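Local coordinates for protein argonaute (Aquifex aeolicus, PDB 1YVU) that uses short single-stranded DNA guides to bind complementary RNA targets and cleaves them with a metal-dependent RNase H-like PIWI domain, at residues T20-P26 against D55-G61; T50-E54 against F88-Q92; L100-L105 against L298-W303. All blocks are in the same frame, centred on the assembly; numbering follows the deposited sequence.

Interaction 1 (T20-P26 against D55-G61); sequences TFTVFKP and DEFWCAG
Two extended segments of the N-terminal domain, T20-P26 and D55-G61, run antiparallel, their end-to-end directions 145° apart, with F24 opposite F57 and K25 opposite E56. The backbones meet in a single antiparallel bridge, the hydrogen-bonded pair T22 with C59 (T22 N to C59 O 3.0 Å, C59 N to T22 O 2.9 Å), continued by bonds between F24 and F57 (F57 N to F24 O 2.6 Å, F24 N to F57 O 3.2 Å and weak). T22 OG1, chi1 m, donates to G61 O at 2.9 Å, beyond the inverse gamma turn centred on A60. On the face of F21, V23 and W58, CH-pi contacts put A60 CA 3.8 Å from the F21 centroid and V23 CG2 (chi1 t) 4.3 Å from that of the W58 six-membered ring. On the face of F24, F57 and C59, C59 SG makes a sulfur-aromatic contact at the F24 ring edge, 3.8 Å from F24 CD1. Backbone polarity thus fixes the pairing, and apolar contacts lie on both faces.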
loop_
_atom_site.group_PDB
_atom_site.type_symbol
_atom_site.label_atom_id
_atom_site.label_comp_id
_atom_site.label_asym_id
_atom_site.label_seq_id
_atom_site.Cartn_x
_atom_site.Cartn_y
_atom_site.Cartn_z
ATOM N N THR A 20 -1.595 -33.892 21.984
ATOM C CA THR A 20 -1.886 -34.877 20.931
ATOM C C THR A 20 -2.541 -34.232 19.703
ATOM O O THR A 20 -3.559 -33.525 19.812
ATOM C CB THR A 20 -2.773 -36.055 21.437
ATOM O OG1 THR A 20 -2.402 -36.409 22.780
ATOM C CG2 THR A 20 -2.571 -37.278 20.541
ATOM N N PHE A 21 -1.883 -34.451 18.555
ATOM C CA PHE A 21 -2.249 -33.939 17.218
ATOM C C PHE A 21 -2.379 -35.024 16.134
ATOM O O PHE A 21 -1.490 -35.875 15.991
ATOM C CB PHE A 21 -1.174 -32.949 16.706
ATOM C CG PHE A 21 -1.334 -31.538 17.183
ATOM C CD1 PHE A 21 -1.586 -31.236 18.541
ATOM C CD2 PHE A 21 -1.172 -30.489 16.280
ATOM C CE1 PHE A 21 -1.665 -29.906 19.004
ATOM C CE2 PHE A 21 -1.251 -29.140 16.720
ATOM C CZ PHE A 21 -1.496 -28.849 18.092
ATOM N N THR A 22 -3.421 -34.903 15.307
ATOM C CA THR A 22 -3.669 -35.819 14.198
ATOM C C THR A 22 -3.071 -35.282 12.871
ATOM O O THR A 22 -3.405 -34.186 12.408
ATOM C CB THR A 22 -5.181 -36.097 14.048
ATOM O OG1 THR A 22 -5.708 -36.493 15.317
ATOM C CG2 THR A 22 -5.439 -37.225 13.050
ATOM N N VAL A 23 -2.171 -36.070 12.286
ATOM C CA VAL A 23 -1.502 -35.716 11.032
ATOM C C VAL A 23 -2.278 -36.244 9.821
ATOM O O VAL A 23 -2.905 -37.311 9.869
ATOM C CB VAL A 23 -0.033 -36.260 10.983
ATOM C CG1 VAL A 23 0.738 -35.643 9.832
ATOM C CG2 VAL A 23 0.689 -35.985 12.290
ATOM N N PHE A 24 -2.259 -35.437 8.756
ATOM C CA PHE A 24 -2.906 -35.721 7.478
ATOM C C PHE A 24 -1.960 -35.356 6.326
ATOM O O PHE A 24 -1.517 -34.217 6.247
ATOM C CB PHE A 24 -4.241 -34.961 7.335
ATOM C CG PHE A 24 -5.361 -35.505 8.191
ATOM C CD1 PHE A 24 -5.769 -34.832 9.347
ATOM C CD2 PHE A 24 -5.971 -36.738 7.883
ATOM C CE1 PHE A 24 -6.775 -35.384 10.202
ATOM C CE2 PHE A 24 -6.978 -37.303 8.733
ATOM C CZ PHE A 24 -7.371 -36.626 9.889
ATOM N N LYS A 25 -1.586 -36.325 5.502
ATOM C CA LYS A 25 -0.721 -36.050 4.345
ATOM C C LYS A 25 -1.500 -36.485 3.087
ATOM O O LYS A 25 -2.225 -37.505 3.145
ATOM C CB LYS A 25 0.616 -36.805 4.456
ATOM C CG LYS A 25 1.783 -36.128 3.715
ATOM C CD LYS A 25 2.838 -37.136 3.249
ATOM C CE LYS A 25 4.000 -36.450 2.545
ATOM N NZ LYS A 25 4.954 -37.429 1.970
ATOM N N PRO A 26 -1.431 -35.702 1.961
ATOM C CA PRO A 26 -2.164 -36.085 0.737
ATOM C C PRO A 26 -1.601 -37.330 0.075
ATOM O O PRO A 26 -0.438 -37.692 0.296
ATOM C CB PRO A 26 -1.991 -34.872 -0.174
ATOM C CG PRO A 26 -1.764 -33.751 0.784
ATOM C CD PRO A 26 -0.830 -34.366 1.763
ATOM N N ASP A 55 4.344 -30.696 4.108
ATOM C CA ASP A 55 3.343 -31.492 3.376
ATOM C C ASP A 55 2.263 -32.066 4.261
ATOM O O ASP A 55 1.182 -32.430 3.797
ATOM C CB ASP A 55 4.017 -32.669 2.666
ATOM C CG ASP A 55 4.443 -32.353 1.244
ATOM O OD1 ASP A 55 3.942 -31.363 0.656
ATOM O OD2 ASP A 55 5.279 -33.120 0.708
ATOM N N GLU A 56 2.610 -32.210 5.532
ATOM C CA GLU A 56 1.745 -32.779 6.547
ATOM C C GLU A 56 0.830 -31.725 7.174
ATOM O O GLU A 56 1.293 -30.668 7.564
ATOM C CB GLU A 56 2.636 -33.436 7.625
ATOM C CG GLU A 56 3.615 -34.550 7.104
ATOM C CD GLU A 56 4.635 -35.071 8.150
ATOM O OE1 GLU A 56 4.580 -34.671 9.333
ATOM O OE2 GLU A 56 5.502 -35.899 7.774
ATOM N N PHE A 57 -0.463 -32.022 7.275
ATOM C CA PHE A 57 -1.442 -31.115 7.870
ATOM C C PHE A 57 -1.769 -31.535 9.298
ATOM O O PHE A 57 -2.618 -32.395 9.543
ATOM C CB PHE A 57 -2.724 -31.047 7.035
ATOM C CG PHE A 57 -2.527 -30.446 5.678
ATOM C CD1 PHE A 57 -1.902 -31.187 4.653
ATOM C CD2 PHE A 57 -2.929 -29.129 5.414
ATOM C CE1 PHE A 57 -1.674 -30.624 3.378
ATOM C CE2 PHE A 57 -2.709 -28.549 4.146
ATOM C CZ PHE A 57 -2.077 -29.297 3.125
ATOM N N TRP A 58 -1.118 -30.869 10.244
ATOM C CA TRP A 58 -1.280 -31.142 11.668
ATOM C C TRP A 58 -2.543 -30.514 12.265
ATOM O O TRP A 58 -2.741 -29.320 12.170
ATOM C CB TRP A 58 -0.038 -30.649 12.421
ATOM C CG TRP A 58 1.276 -31.397 12.131
ATOM C CD1 TRP A 58 1.850 -31.614 10.915
ATOM C CD2 TRP A 58 2.127 -32.048 13.098
ATOM N NE1 TRP A 58 2.995 -32.367 11.051
ATOM C CE2 TRP A 58 3.189 -32.654 12.379
ATOM C CE3 TRP A 58 2.090 -32.186 14.513
ATOM C CZ2 TRP A 58 4.212 -33.401 13.023
ATOM C CZ3 TRP A 58 3.118 -32.936 15.164
ATOM C CH2 TRP A 58 4.157 -33.531 14.410
ATOM N N CYS A 59 -3.372 -31.325 12.913
ATOM C CA CYS A 59 -4.612 -30.842 13.516
ATOM C C CYS A 59 -4.632 -30.981 15.036
ATOM O O CYS A 59 -4.322 -32.031 15.559
ATOM C CB CYS A 59 -5.795 -31.573 12.901
ATOM S SG CYS A 59 -5.803 -31.447 11.127
ATOM N N ALA A 60 -5.094 -29.943 15.726
ATOM C CA ALA A 60 -5.148 -29.888 17.189
ATOM C C ALA A 60 -6.178 -30.708 17.967
ATOM O O ALA A 60 -7.195 -30.179 18.405
ATOM C CB ALA A 60 -5.193 -28.434 17.633
ATOM N N GLY A 61 -5.853 -31.969 18.220
ATOM C CA GLY A 61 -6.748 -32.835 18.968
ATOM C C GLY A 61 -7.065 -34.154 18.298
ATOM O O GLY A 61 -6.534 -34.475 17.230
#

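Interaction 2 (T50-E54 against F88-Q92); sequences TFRRE and FRGFQ
The backbones here keep their distance: T50-R53 is a strand, followed by E54 with positive phi (54°), whereas F88-Q92 is an irregular loop leading from strand 86-87 to helix 94-107. The closest CA atoms, those of R53 and Q92, are 8.1 Å apart; the backbones do not pair, and side chains span the gap. G90 has positive phi (78°), which favours glycine. F51 (chi1 p) points toward the loop and brings CZ to 3.8 Å from F88 CE1; the rings meet obliquely, centroids 5.7 Å apart and planes at 62°, with F88 at chi1 t. R53, with chi1 -143°, chi2 t and chi3 -115°, brings NH2 2.8 Å from G90 O, at too poor an angle for a hydrogen bond, and 3.5 Å from F88 CD1. Q92 (chi1 m, chi2 t) lays NE2 over one guanidinium face, 3.8 Å from R53 NE. On neighbouring strand 56-59, W58 makes a cation-pi contact with R53. The contact packs the loop before helix 94-107 against the two-stranded sheet of the N-terminal domain. Its chemistry is aromatic packing beside a guanidinium with Q92 over one face and G90 O at its edge, the charge also near E96 in a long, weak ion pair.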
loop_
_atom_site.group_PDB
_atom_site.type_symbol
_atom_site.label_atom_id
_atom_site.label_comp_id
_atom_site.label_asym_id
_atom_site.label_seq_id
_atom_site.Cartn_x
_atom_site.Cartn_y
_atom_site.Cartn_z
ATOM N N THR A 50 -5.836 -26.122 12.682
ATOM C CA THR A 50 -4.864 -26.784 11.851
ATOM C C THR A 50 -3.719 -25.911 11.418
ATOM O O THR A 50 -3.854 -24.705 11.305
ATOM C CB THR A 50 -5.599 -27.327 10.560
ATOM O OG1 THR A 50 -6.672 -28.192 10.946
ATOM C CG2 THR A 50 -4.675 -28.087 9.599
ATOM N N PHE A 51 -2.562 -26.533 11.247
ATOM C CA PHE A 51 -1.398 -25.853 10.711
ATOM C C PHE A 51 -0.739 -26.744 9.655
ATOM O O PHE A 51 -0.908 -27.969 9.670
ATOM C CB PHE A 51 -0.427 -25.307 11.793
ATOM C CG PHE A 51 0.427 -26.344 12.487
ATOM C CD1 PHE A 51 1.642 -26.781 11.918
ATOM C CD2 PHE A 51 0.062 -26.827 13.748
ATOM C CE1 PHE A 51 2.489 -27.677 12.589
ATOM C CE2 PHE A 51 0.903 -27.729 14.444
ATOM C CZ PHE A 51 2.123 -28.156 13.859
ATOM N N ARG A 52 0.015 -26.112 8.761
ATOM C CA ARG A 52 0.703 -26.791 7.674
ATOM C C ARG A 52 2.219 -26.891 7.913
ATOM O O ARG A 52 2.925 -25.886 7.872
ATOM C CB ARG A 52 0.411 -26.041 6.363
ATOM C CG ARG A 52 0.648 -26.810 5.063
ATOM C CD ARG A 52 0.950 -25.854 3.923
ATOM N NE ARG A 52 2.378 -25.567 3.860
ATOM C CZ ARG A 52 2.917 -24.360 3.707
ATOM N NH1 ARG A 52 2.149 -23.285 3.593
ATOM N NH2 ARG A 52 4.240 -24.226 3.713
ATOM N N ARG A 53 2.699 -28.112 8.169
ATOM C CA ARG A 53 4.125 -28.401 8.372
ATOM C C ARG A 53 4.556 -29.058 7.065
ATOM O O ARG A 53 4.337 -30.253 6.862
ATOM C CB ARG A 53 4.319 -29.360 9.559
ATOM C CG ARG A 53 5.552 -29.080 10.431
ATOM C CD ARG A 53 5.598 -29.930 11.720
ATOM N NE ARG A 53 5.499 -29.130 12.950
ATOM C CZ ARG A 53 5.790 -29.567 14.174
ATOM N NH1 ARG A 53 6.206 -30.810 14.385
ATOM N NH2 ARG A 53 5.684 -28.746 15.201
ATOM N N GLU A 54 5.089 -28.239 6.156
ATOM C CA GLU A 54 5.532 -28.643 4.809
ATOM C C GLU A 54 4.429 -29.368 3.998
ATOM O O GLU A 54 3.613 -28.702 3.357
ATOM C CB GLU A 54 6.862 -29.443 4.829
ATOM C CG GLU A 54 8.114 -28.728 5.440
ATOM C CD GLU A 54 8.796 -27.671 4.548
ATOM O OE1 GLU A 54 8.712 -27.746 3.302
ATOM O OE2 GLU A 54 9.454 -26.766 5.114
ATOM N N PHE A 88 3.176 -32.910 19.381
ATOM C CA PHE A 88 3.685 -31.550 19.128
ATOM C C PHE A 88 4.764 -30.953 20.060
ATOM O O PHE A 88 4.548 -30.784 21.261
ATOM C CB PHE A 88 2.445 -30.634 19.052
ATOM C CG PHE A 88 2.738 -29.175 18.829
ATOM C CD1 PHE A 88 3.109 -28.699 17.562
ATOM C CD2 PHE A 88 2.582 -28.255 19.883
ATOM C CE1 PHE A 88 3.318 -27.323 17.350
ATOM C CE2 PHE A 88 2.793 -26.877 19.680
ATOM C CZ PHE A 88 3.156 -26.414 18.415
ATOM N N ARG A 89 5.880 -30.528 19.468
ATOM C CA ARG A 89 6.989 -29.940 20.228
ATOM C C ARG A 89 7.408 -28.544 19.729
ATOM O O ARG A 89 8.552 -28.363 19.252
ATOM C CB ARG A 89 8.196 -30.889 20.204
ATOM C CG ARG A 89 7.880 -32.324 20.627
ATOM C CD ARG A 89 9.107 -33.122 21.003
ATOM N NE ARG A 89 9.832 -32.532 22.131
ATOM C CZ ARG A 89 9.384 -32.451 23.384
ATOM N NH1 ARG A 89 8.190 -32.921 23.722
ATOM N NH2 ARG A 89 10.133 -31.866 24.300
ATOM N N GLY A 90 6.497 -27.567 19.867
ATOM C CA GLY A 90 6.749 -26.190 19.420
ATOM C C GLY A 90 6.613 -25.981 17.915
ATOM O O GLY A 90 6.397 -26.951 17.189
ATOM N N PHE A 91 6.717 -24.736 17.444
ATOM C CA PHE A 91 6.586 -24.454 16.011
ATOM C C PHE A 91 7.932 -24.276 15.343
ATOM O O PHE A 91 8.931 -23.977 16.008
ATOM C CB PHE A 91 5.797 -23.170 15.752
ATOM C CG PHE A 91 4.471 -23.104 16.442
ATOM C CD1 PHE A 91 4.354 -22.500 17.713
ATOM C CD2 PHE A 91 3.309 -23.607 15.815
ATOM C CE1 PHE A 91 3.085 -22.394 18.358
ATOM C CE2 PHE A 91 2.029 -23.509 16.447
ATOM C CZ PHE A 91 1.925 -22.899 17.718
ATOM N N GLN A 92 7.918 -24.360 14.009
ATOM C CA GLN A 92 9.110 -24.187 13.159
ATOM C C GLN A 92 9.040 -22.848 12.396
ATOM O O GLN A 92 10.066 -22.284 11.974
ATOM C CB GLN A 92 9.208 -25.343 12.163
ATOM C CG GLN A 92 9.047 -26.730 12.808
ATOM C CD GLN A 92 9.221 -27.874 11.834
ATOM O OE1 GLN A 92 9.310 -27.664 10.617
ATOM N NE2 GLN A 92 9.272 -29.100 12.368
#

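Interaction 3 (L100-L105 against L298-W303); sequences LFRDFL and LRDYGW
Aromatic rings meet in a chain of edges and faces where helix 94-107 packs on the end of helix 280-299. The edge of F101 (chi1 t) addresses the six-membered ring of W303, centroids 5.0 Å apart and planes at 68°; W303 (chi1 m, chi2 95°) in turn directs the edge of its five-membered ring at the face of F104, centroids 4.7 Å apart and planes at 73°, with W303 NE1 3.4 Å from F104 CD1. Y301 joins obliquely, its CB 3.6 Å from F104 CE2. L298 points toward the helix and packs CD1 3.5 Å from F101 CE1 and CD2 3.8 Å from F104 CB, while L100 CD2 lies 3.9 Å from W303 CZ2. The nearest CA pairs are F104-L298 (7.5 Å) and F101-W303 (8.5 Å). G302, at phi 98° and psi 14°, ends the second helix, with W303 N bonded to L298 O (3.0 Å) and G302 N weakly to R299 O (3.3 Å). The arrangement is a Schellman motif whose following residue enters an aromatic cluster, joining the N-terminal domain to linker L2.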
loop_
_atom_site.group_PDB
_atom_site.type_symbol
_atom_site.label_atom_id
_atom_site.label_comp_id
_atom_site.label_asym_id
_atom_site.label_seq_id
_atom_site.Cartn_x
_atom_site.Cartn_y
_atom_site.Cartn_z
ATOM N N LEU A 100 -2.499 -21.765 13.150
ATOM C CA LEU A 100 -3.136 -22.405 14.302
ATOM C C LEU A 100 -3.855 -21.368 15.203
ATOM O O LEU A 100 -5.045 -21.520 15.467
ATOM C CB LEU A 100 -2.111 -23.235 15.089
ATOM C CG LEU A 100 -2.751 -24.244 16.052
ATOM C CD1 LEU A 100 -3.007 -25.511 15.299
ATOM C CD2 LEU A 100 -1.890 -24.512 17.302
ATOM N N PHE A 101 -3.180 -20.266 15.551
ATOM C CA PHE A 101 -3.779 -19.219 16.390
ATOM C C PHE A 101 -5.121 -18.703 15.848
ATOM O O PHE A 101 -6.100 -18.630 16.592
ATOM C CB PHE A 101 -2.802 -18.040 16.573
ATOM C CG PHE A 101 -3.313 -16.924 17.494
ATOM C CD1 PHE A 101 -3.449 -17.124 18.895
ATOM C CD2 PHE A 101 -3.659 -15.666 16.966
ATOM C CE1 PHE A 101 -3.927 -16.074 19.756
ATOM C CE2 PHE A 101 -4.141 -14.610 17.819
ATOM C CZ PHE A 101 -4.273 -14.820 19.213
ATOM N N ARG A 102 -5.149 -18.381 14.550
ATOM C CA ARG A 102 -6.333 -17.848 13.866
ATOM C C ARG A 102 -7.566 -18.728 13.972
ATOM O O ARG A 102 -8.663 -18.265 14.279
ATOM C CB ARG A 102 -6.026 -17.614 12.394
ATOM C CG ARG A 102 -5.239 -16.359 12.119
ATOM C CD ARG A 102 -5.157 -16.116 10.626
ATOM N NE ARG A 102 -4.556 -14.812 10.342
ATOM C CZ ARG A 102 -3.970 -14.476 9.191
ATOM N NH1 ARG A 102 -3.897 -15.347 8.186
ATOM N NH2 ARG A 102 -3.416 -13.272 9.059
ATOM N N ASP A 103 -7.348 -20.018 13.786
ATOM C CA ASP A 103 -8.393 -21.026 13.853
ATOM C C ASP A 103 -8.938 -21.170 15.260
ATOM O O ASP A 103 -10.019 -21.706 15.468
ATOM C CB ASP A 103 -7.858 -22.363 13.331
ATOM C CG ASP A 103 -7.539 -22.340 11.809
ATOM O OD1 ASP A 103 -7.858 -21.340 11.101
ATOM O OD2 ASP A 103 -6.965 -23.343 11.315
ATOM N N PHE A 104 -8.178 -20.686 16.231
ATOM C CA PHE A 104 -8.644 -20.720 17.604
ATOM C C PHE A 104 -9.594 -19.565 17.816
ATOM O O PHE A 104 -10.635 -19.749 18.417
ATOM C CB PHE A 104 -7.489 -20.635 18.584
ATOM C CG PHE A 104 -6.991 -21.957 19.018
ATOM C CD1 PHE A 104 -5.867 -22.512 18.426
ATOM C CD2 PHE A 104 -7.657 -22.667 20.028
ATOM C CE1 PHE A 104 -5.394 -23.766 18.821
ATOM C CE2 PHE A 104 -7.193 -23.928 20.440
ATOM C CZ PHE A 104 -6.058 -24.482 19.834
ATOM N N LEU A 105 -9.270 -18.407 17.233
ATOM C CA LEU A 105 -10.096 -17.185 17.323
ATOM C C LEU A 105 -11.456 -17.388 16.661
ATOM O O LEU A 105 -12.448 -16.720 16.981
ATOM C CB LEU A 105 -9.386 -16.024 16.616
ATOM C CG LEU A 105 -7.946 -15.749 17.019
ATOM C CD1 LEU A 105 -7.474 -14.546 16.279
ATOM C CD2 LEU A 105 -7.840 -15.526 18.527
ATOM N N LEU A 298 -8.518 -18.375 25.243
ATOM C CA LEU A 298 -7.430 -19.274 24.847
ATOM C C LEU A 298 -6.387 -19.809 25.859
ATOM O O LEU A 298 -5.596 -20.705 25.513
ATOM C CB LEU A 298 -6.725 -18.693 23.611
ATOM C CG LEU A 298 -7.443 -18.133 22.363
ATOM C CD1 LEU A 298 -6.437 -17.950 21.271
ATOM C CD2 LEU A 298 -8.536 -19.027 21.833
ATOM N N ARG A 299 -6.416 -19.306 27.098
ATOM C CA ARG A 299 -5.505 -19.716 28.198
ATOM C C ARG A 299 -5.629 -21.208 28.499
ATOM O O ARG A 299 -4.655 -21.896 28.799
ATOM C CB ARG A 299 -5.893 -18.977 29.482
ATOM C CG ARG A 299 -4.788 -18.230 30.225
ATOM C CD ARG A 299 -5.342 -17.684 31.560
ATOM N NE ARG A 299 -6.401 -16.655 31.418
ATOM C CZ ARG A 299 -7.534 -16.563 32.140
ATOM N NH1 ARG A 299 -7.845 -17.451 33.088
ATOM N NH2 ARG A 299 -8.304 -15.487 32.012
ATOM N N ASP A 300 -6.874 -21.667 28.424
ATOM C CA ASP A 300 -7.267 -23.046 28.676
ATOM C C ASP A 300 -6.831 -23.961 27.539
ATOM O O ASP A 300 -6.658 -25.169 27.718
ATOM C CB ASP A 300 -8.790 -23.090 28.874
ATOM C CG ASP A 300 -9.250 -22.328 30.140
ATOM O OD1 ASP A 300 -8.401 -21.832 30.922
ATOM O OD2 ASP A 300 -10.477 -22.257 30.379
ATOM N N TYR A 301 -6.542 -23.343 26.398
ATOM C CA TYR A 301 -6.134 -24.067 25.195
ATOM C C TYR A 301 -4.627 -24.104 25.050
ATOM O O TYR A 301 -4.086 -24.764 24.156
ATOM C CB TYR A 301 -6.847 -23.467 23.983
ATOM C CG TYR A 301 -8.353 -23.646 24.095
ATOM C CD1 TYR A 301 -9.144 -22.711 24.789
ATOM C CD2 TYR A 301 -8.987 -24.819 23.610
ATOM C CE1 TYR A 301 -10.533 -22.940 25.018
ATOM C CE2 TYR A 301 -10.386 -25.058 23.832
ATOM C CZ TYR A 301 -11.141 -24.117 24.544
ATOM O OH TYR A 301 -12.459 -24.379 24.847
ATOM N N GLY A 302 -3.971 -23.456 26.013
ATOM C CA GLY A 302 -2.519 -23.391 26.087
ATOM C C GLY A 302 -1.838 -22.150 25.540
ATOM O O GLY A 302 -0.614 -22.146 25.392
ATOM N N TRP A 303 -2.605 -21.089 25.284
ATOM C CA TRP A 303 -2.068 -19.844 24.727
ATOM C C TRP A 303 -1.788 -18.708 25.702
ATOM O O TRP A 303 -2.634 -18.359 26.525
ATOM C CB TRP A 303 -3.007 -19.289 23.660
ATOM C CG TRP A 303 -3.073 -20.060 22.414
ATOM C CD1 TRP A 303 -3.989 -21.003 22.104
ATOM C CD2 TRP A 303 -2.198 -19.945 21.265
ATOM N NE1 TRP A 303 -3.762 -21.486 20.836
ATOM C CE2 TRP A 303 -2.677 -20.857 20.291
ATOM C CE3 TRP A 303 -1.063 -19.149 20.964
ATOM C CZ2 TRP A 303 -2.055 -21.021 19.029
ATOM C CZ3 TRP A 303 -0.426 -19.317 19.687
ATOM C CH2 TRP A 303 -0.944 -20.254 18.743
#

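From the N terminus, the chain runs through 20-26, helix 32-46, and the adjacent strands 50-53 and 56-59. Interaction 1 closes the first loop when 55-61 returns to 20-26. Interaction 2 opens before that closure and ends at 88-92, so the two cross; W58 O probably accepts a hydrogen bond from F51 N, and F21 packs on F51 between them. Interaction 3 opens afterwards, in series with both, and spans almost 200 residues to bring linker L2 back to helix 94-107. It meets interaction 2 through a probable bond from T50 N to D103 OD2 and through F91 against W303. Local strand pairing, loop packing and a long-range contact between the N-terminal domain and linker L2 thus form one continuous block.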